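Local coordinates for CBS domain-containing protein (Agrobacterium tumefaciens, PDB 3FHM), which binds adenosine monophosphate and NADH through its paired CBS domains, although its cellular role remains unknown, at residues R77-V80 with K81-G85; V129-G133 with R134-I138. All blocks are in the same frame, centred on the assembly; numbering follows the deposited sequence.

Interaction 1. Residues R77-V80 with K81-G85. With AMP (adenosine monophosphate), chain E; NAI (1,4-dihydronicotinamide adenine dinucleotide), chain O.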
ATOM      1  N   ARG A  77       3.490   0.899  -5.761  1.00 28.36           N
ATOM      2  CA  ARG A  77       4.719   0.192  -5.633  1.00 27.95           C
ATOM      3  C   ARG A  77       5.460   0.141  -6.985  1.00 28.37           C
ATOM      4  O   ARG A  77       6.680   0.225  -7.009  1.00 28.16           O
ATOM      5  CB  ARG A  77       4.495  -1.185  -5.047  1.00 28.37           C
ATOM      6  CG  ARG A  77       5.743  -2.101  -5.034  1.00 26.72           C
ATOM      7  CD  ARG A  77       6.698  -1.652  -3.964  1.00 27.17           C
ATOM      8  NE  ARG A  77       6.070  -1.419  -2.662  1.00 27.84           N
ATOM      9  CZ  ARG A  77       6.129  -2.272  -1.636  1.00 26.44           C
ATOM     10  NH1 ARG A  77       6.828  -3.399  -1.771  1.00 19.45           N
ATOM     11  NH2 ARG A  77       5.508  -1.978  -0.480  1.00 24.02           N
ATOM     12  N   ASP A  78       4.733   0.062  -8.099  1.00 28.40           N
ATOM     13  CA  ASP A  78       5.371   0.190  -9.401  1.00 29.19           C
ATOM     14  C   ASP A  78       5.971   1.588  -9.610  1.00 28.84           C
ATOM     15  O   ASP A  78       7.037   1.699 -10.274  1.00 28.70           O
ATOM     16  CB  ASP A  78       4.421  -0.182 -10.523  1.00 29.70           C
ATOM     17  CG  ASP A  78       4.137  -1.643 -10.543  1.00 31.78           C
ATOM     18  OD1 ASP A  78       5.116  -2.380 -10.699  1.00 34.33           O
ATOM     19  OD2 ASP A  78       2.968  -2.058 -10.362  1.00 33.54           O
ATOM     20  N   LEU A  79       5.312   2.617  -9.038  1.00 28.55           N
ATOM     21  CA  LEU A  79       5.850   3.999  -9.077  1.00 28.32           C
ATOM     22  C   LEU A  79       7.246   4.044  -8.494  1.00 28.16           C
ATOM     23  O   LEU A  79       8.228   4.378  -9.208  1.00 28.30           O
ATOM     24  CB  LEU A  79       4.973   5.001  -8.354  1.00 28.12           C
ATOM     25  CG  LEU A  79       5.241   6.506  -8.550  1.00 28.25           C
ATOM     26  CD1 LEU A  79       5.276   6.868 -10.008  1.00 28.40           C
ATOM     27  CD2 LEU A  79       4.226   7.413  -7.819  1.00 28.63           C
ATOM     28  N   VAL A  80       7.363   3.666  -7.223  1.00 28.38           N
ATOM     29  CA  VAL A  80       8.701   3.481  -6.572  1.00 28.70           C
ATOM     30  C   VAL A  80       9.819   2.729  -7.390  1.00 28.61           C
ATOM     31  O   VAL A  80      10.926   3.236  -7.506  1.00 27.74           O
ATOM     32  CB  VAL A  80       8.551   2.823  -5.173  1.00 28.53           C
ATOM     33  CG1 VAL A  80       9.938   2.655  -4.505  1.00 27.80           C
ATOM     34  CG2 VAL A  80       7.618   3.637  -4.286  1.00 28.65           C
ATOM     35  N   LYS A  81       9.509   1.548  -7.934  1.00 29.09           N
ATOM     36  CA  LYS A  81      10.469   0.784  -8.739  1.00 30.05           C
ATOM     37  C   LYS A  81      10.952   1.566  -9.983  1.00 30.26           C
ATOM     38  O   LYS A  81      12.136   1.498 -10.370  1.00 30.62           O
ATOM     39  CB  LYS A  81       9.899  -0.604  -9.122  1.00 30.71           C
ATOM     40  CG  LYS A  81      10.700  -1.287 -10.277  1.00 32.40           C
ATOM     41  CD  LYS A  81      10.250  -2.717 -10.600  1.00 36.97           C
ATOM     42  CE  LYS A  81      11.368  -3.538 -11.270  1.00 38.45           C
ATOM     43  NZ  LYS A  81      11.150  -5.036 -11.136  1.00 39.28           N
ATOM     44  N   ALA A  82      10.017   2.327 -10.576  1.00 29.85           N
ATOM     45  CA  ALA A  82      10.229   3.090 -11.816  1.00 29.05           C
ATOM     46  C   ALA A  82      11.209   4.179 -11.575  1.00 28.70           C
ATOM     47  O   ALA A  82      12.204   4.261 -12.290  1.00 29.05           O
ATOM     48  CB  ALA A  82       8.931   3.679 -12.284  1.00 29.02           C
ATOM     49  N   VAL A  83      10.932   5.004 -10.561  1.00 28.11           N
ATOM     50  CA  VAL A  83      11.827   6.119 -10.253  1.00 27.75           C
ATOM     51  C   VAL A  83      13.183   5.668  -9.660  1.00 27.27           C
ATOM     52  O   VAL A  83      14.194   6.347  -9.858  1.00 26.25           O
ATOM     53  CB  VAL A  83      11.123   7.302  -9.450  1.00 27.39           C
ATOM     54  CG1 VAL A  83       9.699   7.426  -9.871  1.00 25.91           C
ATOM     55  CG2 VAL A  83      11.256   7.155  -7.976  1.00 26.30           C
ATOM     56  N   ALA A  84      13.195   4.531  -8.951  1.00 27.41           N
ATOM     57  CA  ALA A  84      14.437   3.950  -8.412  1.00 27.50           C
ATOM     58  C   ALA A  84      15.393   3.703  -9.531  1.00 27.90           C
ATOM     59  O   ALA A  84      16.543   4.141  -9.460  1.00 27.22           O
ATOM     60  CB  ALA A  84      14.189   2.640  -7.674  1.00 27.34           C
ATOM     61  N   GLY A  85      14.878   3.029 -10.573  1.00 29.22           N
ATOM     62  CA  GLY A  85      15.637   2.605 -11.732  1.00 29.34           C
ATOM     63  C   GLY A  85      15.956   3.685 -12.726  1.00 30.43           C
ATOM     64  O   GLY A  85      17.088   3.695 -13.198  1.00 31.14           O
TER
HETATM   65  P   AMP E 200       0.479  -3.551  -4.210  1.00 24.48           P
HETATM   66  O1P AMP E 200      -0.734  -4.011  -4.924  1.00 23.95           O
HETATM   67  O2P AMP E 200       0.822  -2.110  -4.336  1.00 23.43           O
HETATM   68  O3P AMP E 200       0.582  -4.179  -2.825  1.00 23.66           O
HETATM   69  O5' AMP E 200       1.465  -4.221  -5.290  1.00 24.33           O
HETATM   70  C5' AMP E 200       2.900  -4.393  -5.245  1.00 22.95           C
HETATM   71  C4' AMP E 200       3.236  -5.162  -6.533  1.00 24.06           C
HETATM   72  O4' AMP E 200       2.291  -6.201  -6.729  1.00 24.43           O
HETATM   73  C3' AMP E 200       3.077  -4.293  -7.776  1.00 25.09           C
HETATM   74  O3' AMP E 200       3.968  -4.621  -8.837  1.00 25.94           O
HETATM   75  C2' AMP E 200       1.755  -4.660  -8.312  1.00 24.32           C
HETATM   76  O2' AMP E 200       1.802  -4.510  -9.704  1.00 24.93           O
HETATM   77  C1' AMP E 200       1.660  -6.089  -7.981  1.00 24.59           C
HETATM   78  N9  AMP E 200       0.225  -6.433  -8.003  1.00 25.78           N
HETATM   79  C8  AMP E 200      -0.863  -5.757  -7.541  1.00 26.28           C
HETATM   80  N7  AMP E 200      -2.066  -6.376  -7.801  1.00 23.70           N
HETATM   81  C5  AMP E 200      -1.718  -7.485  -8.417  1.00 25.26           C
HETATM   82  C6  AMP E 200      -2.471  -8.606  -8.958  1.00 26.49           C
HETATM   83  N6  AMP E 200      -3.818  -8.640  -8.871  1.00 26.02           N
HETATM   84  N1  AMP E 200      -1.750  -9.582  -9.540  1.00 27.21           N
HETATM   85  C2  AMP E 200      -0.386  -9.553  -9.652  1.00 26.36           C
HETATM   86  N3  AMP E 200       0.385  -8.570  -9.197  1.00 26.55           N
HETATM   87  C4  AMP E 200      -0.240  -7.530  -8.568  1.00 26.02           C
HETATM   88  PA  NAI O 211       5.671  -3.059   3.493  1.00 24.25           P
HETATM   89  O1A NAI O 211       5.824  -3.518   2.037  1.00 20.64           O
HETATM   90  O2A NAI O 211       5.967  -1.637   3.954  1.00 22.76           O
HETATM   91  O5B NAI O 211       6.371  -4.121   4.476  1.00 25.44           O
HETATM   92  C5B NAI O 211       7.023  -5.280   3.984  1.00 25.32           C
HETATM   93  C4B NAI O 211       7.842  -5.712   5.195  1.00 25.62           C
HETATM   94  O4B NAI O 211       8.800  -4.705   5.547  1.00 25.52           O
HETATM   95  C3B NAI O 211       7.001  -5.848   6.457  1.00 28.14           C
HETATM   96  O3B NAI O 211       7.573  -6.959   7.161  1.00 29.15           O
HETATM   97  C2B NAI O 211       7.214  -4.551   7.239  1.00 26.74           C
HETATM   98  O2B NAI O 211       7.308  -4.851   8.612  1.00 27.74           O
HETATM   99  C1B NAI O 211       8.627  -4.207   6.885  1.00 26.23           C
HETATM  100  N9A NAI O 211       9.029  -2.774   6.882  1.00 27.28           N
HETATM  101  C8A NAI O 211       8.427  -1.760   6.217  1.00 27.30           C
HETATM  102  N7A NAI O 211       9.101  -0.572   6.357  1.00 27.04           N
HETATM  103  C5A NAI O 211      10.192  -0.808   7.128  1.00 27.05           C
HETATM  104  C6A NAI O 211      11.322  -0.014   7.688  1.00 28.06           C
HETATM  105  N6A NAI O 211      11.457   1.328   7.468  1.00 27.19           N
HETATM  106  N1A NAI O 211      12.240  -0.648   8.441  1.00 28.94           N
HETATM  107  C2A NAI O 211      12.157  -1.958   8.702  1.00 28.17           C
HETATM  108  N3A NAI O 211      11.154  -2.723   8.267  1.00 28.16           N
HETATM  109  C4A NAI O 211      10.150  -2.244   7.468  1.00 27.58           C
HETATM  110  O3  NAI O 211       4.133  -3.231   4.091  1.00 25.86           O
HETATM  111  PN  NAI O 211       2.875  -4.171   3.647  1.00 29.11           P
HETATM  112  O1N NAI O 211       1.983  -3.261   2.889  1.00 26.67           O
HETATM  113  O2N NAI O 211       2.346  -4.949   4.834  1.00 28.96           O
HETATM  114  O5D NAI O 211       3.443  -5.296   2.617  1.00 30.30           O
HETATM  115  C5D NAI O 211       3.443  -5.248   1.194  1.00 28.47           C
HETATM  116  C4D NAI O 211       3.086  -6.617   0.635  1.00 29.50           C
HETATM  117  O4D NAI O 211       3.770  -7.694   1.246  1.00 33.36           O
HETATM  118  C3D NAI O 211       1.660  -6.869   0.984  1.00 30.72           C
HETATM  119  O3D NAI O 211       0.990  -7.254  -0.236  1.00 31.50           O
HETATM  120  C2D NAI O 211       1.638  -7.909   2.090  1.00 31.71           C
HETATM  121  O2D NAI O 211       0.470  -8.699   1.927  1.00 30.15           O
HETATM  122  C1D NAI O 211       2.944  -8.660   1.919  1.00 35.30           C
HETATM  123  N1N NAI O 211       3.721  -9.002   3.153  1.00 36.43           N
HETATM  124  C2N NAI O 211       4.222 -10.251   3.354  1.00 37.53           C
HETATM  125  C3N NAI O 211       5.027 -10.589   4.480  1.00 39.58           C
HETATM  126  C7N NAI O 211       5.548 -12.011   4.676  1.00 39.89           C
HETATM  127  O7N NAI O 211       6.048 -12.383   5.772  1.00 43.58           O
HETATM  128  N7N NAI O 211       5.429 -12.812   3.615  1.00 42.59           N
HETATM  129  C4N NAI O 211       5.339  -9.612   5.433  1.00 36.81           C
HETATM  130  C5N NAI O 211       4.829  -8.336   5.189  1.00 37.87           C
HETATM  131  C6N NAI O 211       4.036  -8.055   4.055  1.00 37.20           C

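Interaction 2. Residues V129-G133 with R134-I138. With NAI (1,4-dihydronicotinamide adenine dinucleotide), chain F.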
ATOM      1  N   VAL A 129     -11.924  -8.297  -8.953  1.00 34.65           N
ATOM      2  CA  VAL A 129     -13.009  -9.328  -8.955  1.00 36.02           C
ATOM      3  C   VAL A 129     -13.602  -9.636 -10.365  1.00 37.51           C
ATOM      4  O   VAL A 129     -14.012  -8.733 -11.124  1.00 37.54           O
ATOM      5  CB  VAL A 129     -14.159  -9.047  -7.885  1.00 35.81           C
ATOM      6  CG1 VAL A 129     -15.102 -10.246  -7.745  1.00 34.75           C
ATOM      7  CG2 VAL A 129     -13.603  -8.696  -6.518  1.00 35.12           C
ATOM      8  N   GLU A 130     -13.630 -10.924 -10.692  1.00 39.65           N
ATOM      9  CA  GLU A 130     -14.171 -11.424 -11.975  1.00 42.01           C
ATOM     10  C   GLU A 130     -15.445 -12.295 -11.824  1.00 42.37           C
ATOM     11  O   GLU A 130     -15.619 -12.992 -10.831  1.00 42.20           O
ATOM     12  CB  GLU A 130     -13.073 -12.180 -12.736  1.00 42.24           C
ATOM     13  CG  GLU A 130     -13.562 -13.194 -13.732  1.00 45.76           C
ATOM     14  CD  GLU A 130     -12.882 -14.527 -13.544  1.00 49.84           C
ATOM     15  OE1 GLU A 130     -11.630 -14.508 -13.376  1.00 51.15           O
ATOM     16  OE2 GLU A 130     -13.599 -15.569 -13.548  1.00 51.39           O
ATOM     17  N   GLU A 131     -16.328 -12.214 -12.812  1.00 43.88           N
ATOM     18  CA  GLU A 131     -17.485 -13.084 -12.922  1.00 45.47           C
ATOM     19  C   GLU A 131     -18.011 -13.012 -14.331  1.00 45.73           C
ATOM     20  O   GLU A 131     -18.341 -11.927 -14.833  1.00 45.97           O
ATOM     21  CB  GLU A 131     -18.582 -12.702 -11.936  1.00 45.85           C
ATOM     22  CG  GLU A 131     -19.227 -11.364 -12.212  1.00 49.64           C
ATOM     23  CD  GLU A 131     -20.725 -11.385 -11.986  1.00 54.13           C
ATOM     24  OE1 GLU A 131     -21.408 -10.536 -12.598  1.00 56.42           O
ATOM     25  OE2 GLU A 131     -21.216 -12.238 -11.203  1.00 55.66           O
ATOM     26  N   ASN A 132     -18.074 -14.179 -14.968  1.00 46.36           N
ATOM     27  CA  ASN A 132     -18.490 -14.277 -16.348  1.00 46.56           C
ATOM     28  C   ASN A 132     -17.479 -13.600 -17.252  1.00 46.36           C
ATOM     29  O   ASN A 132     -17.844 -12.974 -18.236  1.00 46.74           O
ATOM     30  CB  ASN A 132     -19.878 -13.645 -16.526  1.00 46.88           C
ATOM     31  CG  ASN A 132     -21.013 -14.516 -15.954  1.00 48.32           C
ATOM     32  OD1 ASN A 132     -20.798 -15.656 -15.504  1.00 48.01           O
ATOM     33  ND2 ASN A 132     -22.236 -13.977 -15.990  1.00 49.26           N
ATOM     34  N   GLY A 133     -16.203 -13.705 -16.899  1.00 45.99           N
ATOM     35  CA  GLY A 133     -15.124 -13.092 -17.683  1.00 45.77           C
ATOM     36  C   GLY A 133     -15.107 -11.567 -17.642  1.00 45.61           C
ATOM     37  O   GLY A 133     -14.344 -10.922 -18.347  1.00 45.90           O
ATOM     38  N   ARG A 134     -15.948 -11.007 -16.790  1.00 44.73           N
ATOM     39  CA  ARG A 134     -16.163  -9.597 -16.683  1.00 44.07           C
ATOM     40  C   ARG A 134     -15.396  -9.050 -15.475  1.00 42.81           C
ATOM     41  O   ARG A 134     -15.250  -9.736 -14.464  1.00 42.30           O
ATOM     42  CB  ARG A 134     -17.649  -9.441 -16.395  1.00 44.19           C
ATOM     43  CG  ARG A 134     -18.397  -8.515 -17.281  1.00 47.33           C
ATOM     44  CD  ARG A 134     -19.780  -8.191 -16.705  1.00 50.03           C
ATOM     45  NE  ARG A 134     -20.248  -6.922 -17.264  1.00 55.82           N
ATOM     46  CZ  ARG A 134     -19.987  -5.714 -16.745  1.00 58.10           C
ATOM     47  NH1 ARG A 134     -20.435  -4.604 -17.346  1.00 58.47           N
ATOM     48  NH2 ARG A 134     -19.285  -5.600 -15.624  1.00 58.89           N
ATOM     49  N   LEU A 135     -14.920  -7.808 -15.567  1.00 20.00           N
ATOM     50  CA  LEU A 135     -14.446  -7.073 -14.398  1.00 20.00           C
ATOM     51  C   LEU A 135     -15.618  -6.464 -13.591  1.00 20.00           C
ATOM     52  O   LEU A 135     -16.410  -5.708 -14.124  1.00 38.51           O
ATOM     53  CB  LEU A 135     -13.492  -5.992 -14.830  1.00 20.00           C
ATOM     54  CG  LEU A 135     -13.163  -5.053 -13.676  1.00 20.00           C
ATOM     55  CD1 LEU A 135     -12.366  -5.793 -12.575  1.00 20.00           C
ATOM     56  CD2 LEU A 135     -12.443  -3.851 -14.292  1.00 20.00           C
ATOM     57  N   ALA A 136     -15.697  -6.795 -12.299  1.00 37.62           N
ATOM     58  CA  ALA A 136     -16.899  -6.501 -11.484  1.00 36.20           C
ATOM     59  C   ALA A 136     -16.585  -5.858 -10.138  1.00 34.88           C
ATOM     60  O   ALA A 136     -17.471  -5.634  -9.329  1.00 35.14           O
ATOM     61  CB  ALA A 136     -17.779  -7.786 -11.274  1.00 35.65           C
ATOM     62  N   GLY A 137     -15.328  -5.580  -9.870  1.00 33.30           N
ATOM     63  CA  GLY A 137     -15.024  -4.768  -8.712  1.00 31.61           C
ATOM     64  C   GLY A 137     -13.602  -4.982  -8.308  1.00 30.12           C
ATOM     65  O   GLY A 137     -12.881  -5.666  -8.998  1.00 30.44           O
ATOM     66  N   ILE A 138     -13.197  -4.411  -7.180  1.00 29.00           N
ATOM     67  CA  ILE A 138     -11.825  -4.559  -6.709  1.00 26.83           C
ATOM     68  C   ILE A 138     -11.823  -4.599  -5.214  1.00 26.38           C
ATOM     69  O   ILE A 138     -12.527  -3.782  -4.578  1.00 25.74           O
ATOM     70  CB  ILE A 138     -10.868  -3.435  -7.291  1.00 27.11           C
ATOM     71  CG1 ILE A 138      -9.380  -3.830  -7.159  1.00 26.57           C
ATOM     72  CG2 ILE A 138     -11.276  -1.987  -6.826  1.00 26.04           C
ATOM     73  CD1 ILE A 138      -8.411  -3.011  -8.010  1.00 25.18           C
TER
HETATM   74  PA  NAI F 211      -6.064   1.820  -1.286  1.00 22.21           P
HETATM   75  O1A NAI F 211      -5.771   3.106  -0.621  1.00 19.85           O
HETATM   76  O2A NAI F 211      -5.505   1.416  -2.640  1.00 22.86           O
HETATM   77  O5B NAI F 211      -7.628   1.687  -1.490  1.00 25.92           O
HETATM   78  C5B NAI F 211      -8.562   2.517  -0.753  1.00 25.78           C
HETATM   79  C4B NAI F 211      -9.960   2.131  -1.152  1.00 25.09           C
HETATM   80  O4B NAI F 211     -10.167   2.332  -2.544  1.00 25.77           O
HETATM   81  C3B NAI F 211     -10.082   0.658  -0.937  1.00 28.04           C
HETATM   82  O3B NAI F 211     -11.401   0.518  -0.373  1.00 30.05           O
HETATM   83  C2B NAI F 211     -10.061   0.039  -2.291  1.00 25.93           C
HETATM   84  O2B NAI F 211     -11.172  -0.794  -2.313  1.00 26.79           O
HETATM   85  C1B NAI F 211     -10.479   1.135  -3.201  1.00 25.81           C
HETATM   86  N9A NAI F 211      -9.812   1.062  -4.517  1.00 26.59           N
HETATM   87  C8A NAI F 211      -8.509   0.815  -4.747  1.00 27.05           C
HETATM   88  N7A NAI F 211      -8.278   0.805  -6.082  1.00 26.91           N
HETATM   89  C5A NAI F 211      -9.420   1.072  -6.708  1.00 26.63           C
HETATM   90  C6A NAI F 211      -9.848   1.234  -8.104  1.00 27.71           C
HETATM   91  N6A NAI F 211      -8.946   1.098  -9.106  1.00 26.68           N
HETATM   92  N1A NAI F 211     -11.149   1.513  -8.369  1.00 28.18           N
HETATM   93  C2A NAI F 211     -12.030   1.642  -7.367  1.00 27.60           C
HETATM   94  N3A NAI F 211     -11.672   1.531  -6.080  1.00 27.72           N
HETATM   95  C4A NAI F 211     -10.418   1.242  -5.689  1.00 26.72           C
HETATM   96  O3  NAI F 211      -5.869   0.480  -0.423  1.00 25.59           O
HETATM   97  PN  NAI F 211      -5.420   0.170   1.115  1.00 28.56           P
HETATM   98  O1N NAI F 211      -3.993  -0.201   1.399  1.00 26.84           O
HETATM   99  O2N NAI F 211      -6.409  -0.909   1.377  1.00 29.56           O
HETATM  100  O5D NAI F 211      -5.750   1.519   1.932  1.00 30.31           O
HETATM  101  C5D NAI F 211      -4.844   2.564   2.313  1.00 28.23           C
HETATM  102  C4D NAI F 211      -5.167   2.910   3.762  1.00 29.67           C
HETATM  103  O4D NAI F 211      -6.572   3.228   3.874  1.00 33.81           O
HETATM  104  C3D NAI F 211      -4.903   1.679   4.682  1.00 30.78           C
HETATM  105  O3D NAI F 211      -4.262   2.055   5.908  1.00 31.70           O
HETATM  106  C2D NAI F 211      -6.265   1.109   5.068  1.00 31.87           C
HETATM  107  O2D NAI F 211      -6.274   0.472   6.364  1.00 30.18           O
HETATM  108  C1D NAI F 211      -7.143   2.368   4.898  1.00 35.38           C
HETATM  109  N1N NAI F 211      -8.449   1.994   4.458  1.00 36.29           N
HETATM  110  C2N NAI F 211      -9.478   2.450   5.201  1.00 37.39           C
HETATM  111  C3N NAI F 211     -10.805   2.115   4.857  1.00 39.49           C
HETATM  112  C7N NAI F 211     -11.922   2.695   5.706  1.00 39.99           C
HETATM  113  O7N NAI F 211     -13.111   2.468   5.420  1.00 44.00           O
HETATM  114  N7N NAI F 211     -11.567   3.497   6.719  1.00 42.66           N
HETATM  115  C4N NAI F 211     -11.059   1.299   3.731  1.00 36.87           C
HETATM  116  C5N NAI F 211      -9.958   0.813   2.987  1.00 38.00           C
HETATM  117  C6N NAI F 211      -8.625   1.181   3.362  1.00 37.38           C

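Interaction 1. Residues R77-V80 with K81-G85
Residues Arg77-Val80 and Lys81-Gly85 are successive turns of one alpha helix, joined by i-to-i+4 bonds from Lys81 N to Arg77 O (3.3 Å) through Val83 N to Leu79 O (3.1 Å) and on to Ala84 N and Val80 O. Side chains of the two turns touch lightly: Leu79 CD1 meets Val83 CG1 at 4.5 Å, and the Ala82 methyl lies against the Leu79 carbonyl. Most of the side-chain work is done on other partners. Leu79 and Ala82 pack on helix 46-56 of the same chain, whereas Val80, Val83 and Ala84 lie against Ala50 and His54 of the second subunit, so the helix is wedged between its own domain and the dimer partner.

This is the closing helix of the first CBS domain. The Thr-x-x-Asp pattern with which many CBS domains hold a ribose runs from Thr75, at the end of the preceding strand, to Asp78 in the first turn of the helix. The Asp78 carboxylate straddles the two ribose hydroxyls of AMP. OD2 takes a hydrogen bond from O2' at 2.8 Å, while O3' lies 3.1 Å from both OD1 and OD2, in weak contacts. With CG beside the backbone N (chi1 -70°), OD2 also receives a weak bond from Thr75 N, which steadies the carboxylate from the protein side.

Arg77 serves two nucleotides. Its CB rests 3.6 Å from C5' of AMP, and the chain, bent at chi2 and again at chi3, carries the guanidinium onward to the NADH held mainly by the second subunit. NH2 meets phosphate oxygen O1A edge-on and in plane at 3.0 Å, nearly straight at 166°. On the same guanidinium, NE forms a salt bridge with Glu76 of the second subunit, so phosphate and carboxylate together restrain its rotation.

Interaction 2. Residues V129-G133 with R134-I138
A tight beta hairpin of the second CBS domain brings Glu131 against Arg134 across a type I' turn, with Asn132 and Gly133 at its two corners. Glu131 N bonds to Arg134 O at 3.2 Å, and Arg134 N returns a bond to Glu131 O; both are long. Farther from the turn the pairing shifts by a residue. Val129 O accepts Ala136 N at 2.8 Å, whereas Val129 N gives its hydrogen to Gly137 O, also at 2.8 Å, and the extra residue makes a beta bulge in strand 134-140.

Two side chains cross the ladder. Glu131 CG, set between its backbone N and carbonyl carbon (chi1 67°), comes within 4.0 Å of the Ala136 methyl, and Leu135 CD1 lies beside the Val129 carbonyl oxygen, 3.7 Å away. Val129 itself is buried, packing on Val26 of helix 26-33.

Beyond the bulge, Ile138 places CG2 over a face of the NADH adenine, 3.5 Å from C4A. Ser140 and Asp143 bind the same nucleotide. Such a beta hairpin leading into the ligand cleft is typical of the beta-alpha-beta-beta-alpha CBS fold.

Both interactions are local, yet they sit on opposite sides of the chain's centre, about 28 Å apart between centres, in different CBS domains. Interaction 1 is the more buried: a helix covered on one side by helix 46-56 of its own chain and on another by the second subunit, with Lys81 exposed. Interaction 2 is only partly buried, its turn exposed, and no other chain of the assembly touches it. Their ligand chemistry differs accordingly. The helix offers charged groups, a carboxylate to ribose hydroxyls and a guanidinium to a phosphate across the dimer interface, whereas residues 129-138 contribute an apolar methyl to the adenine of a different NADH molecule.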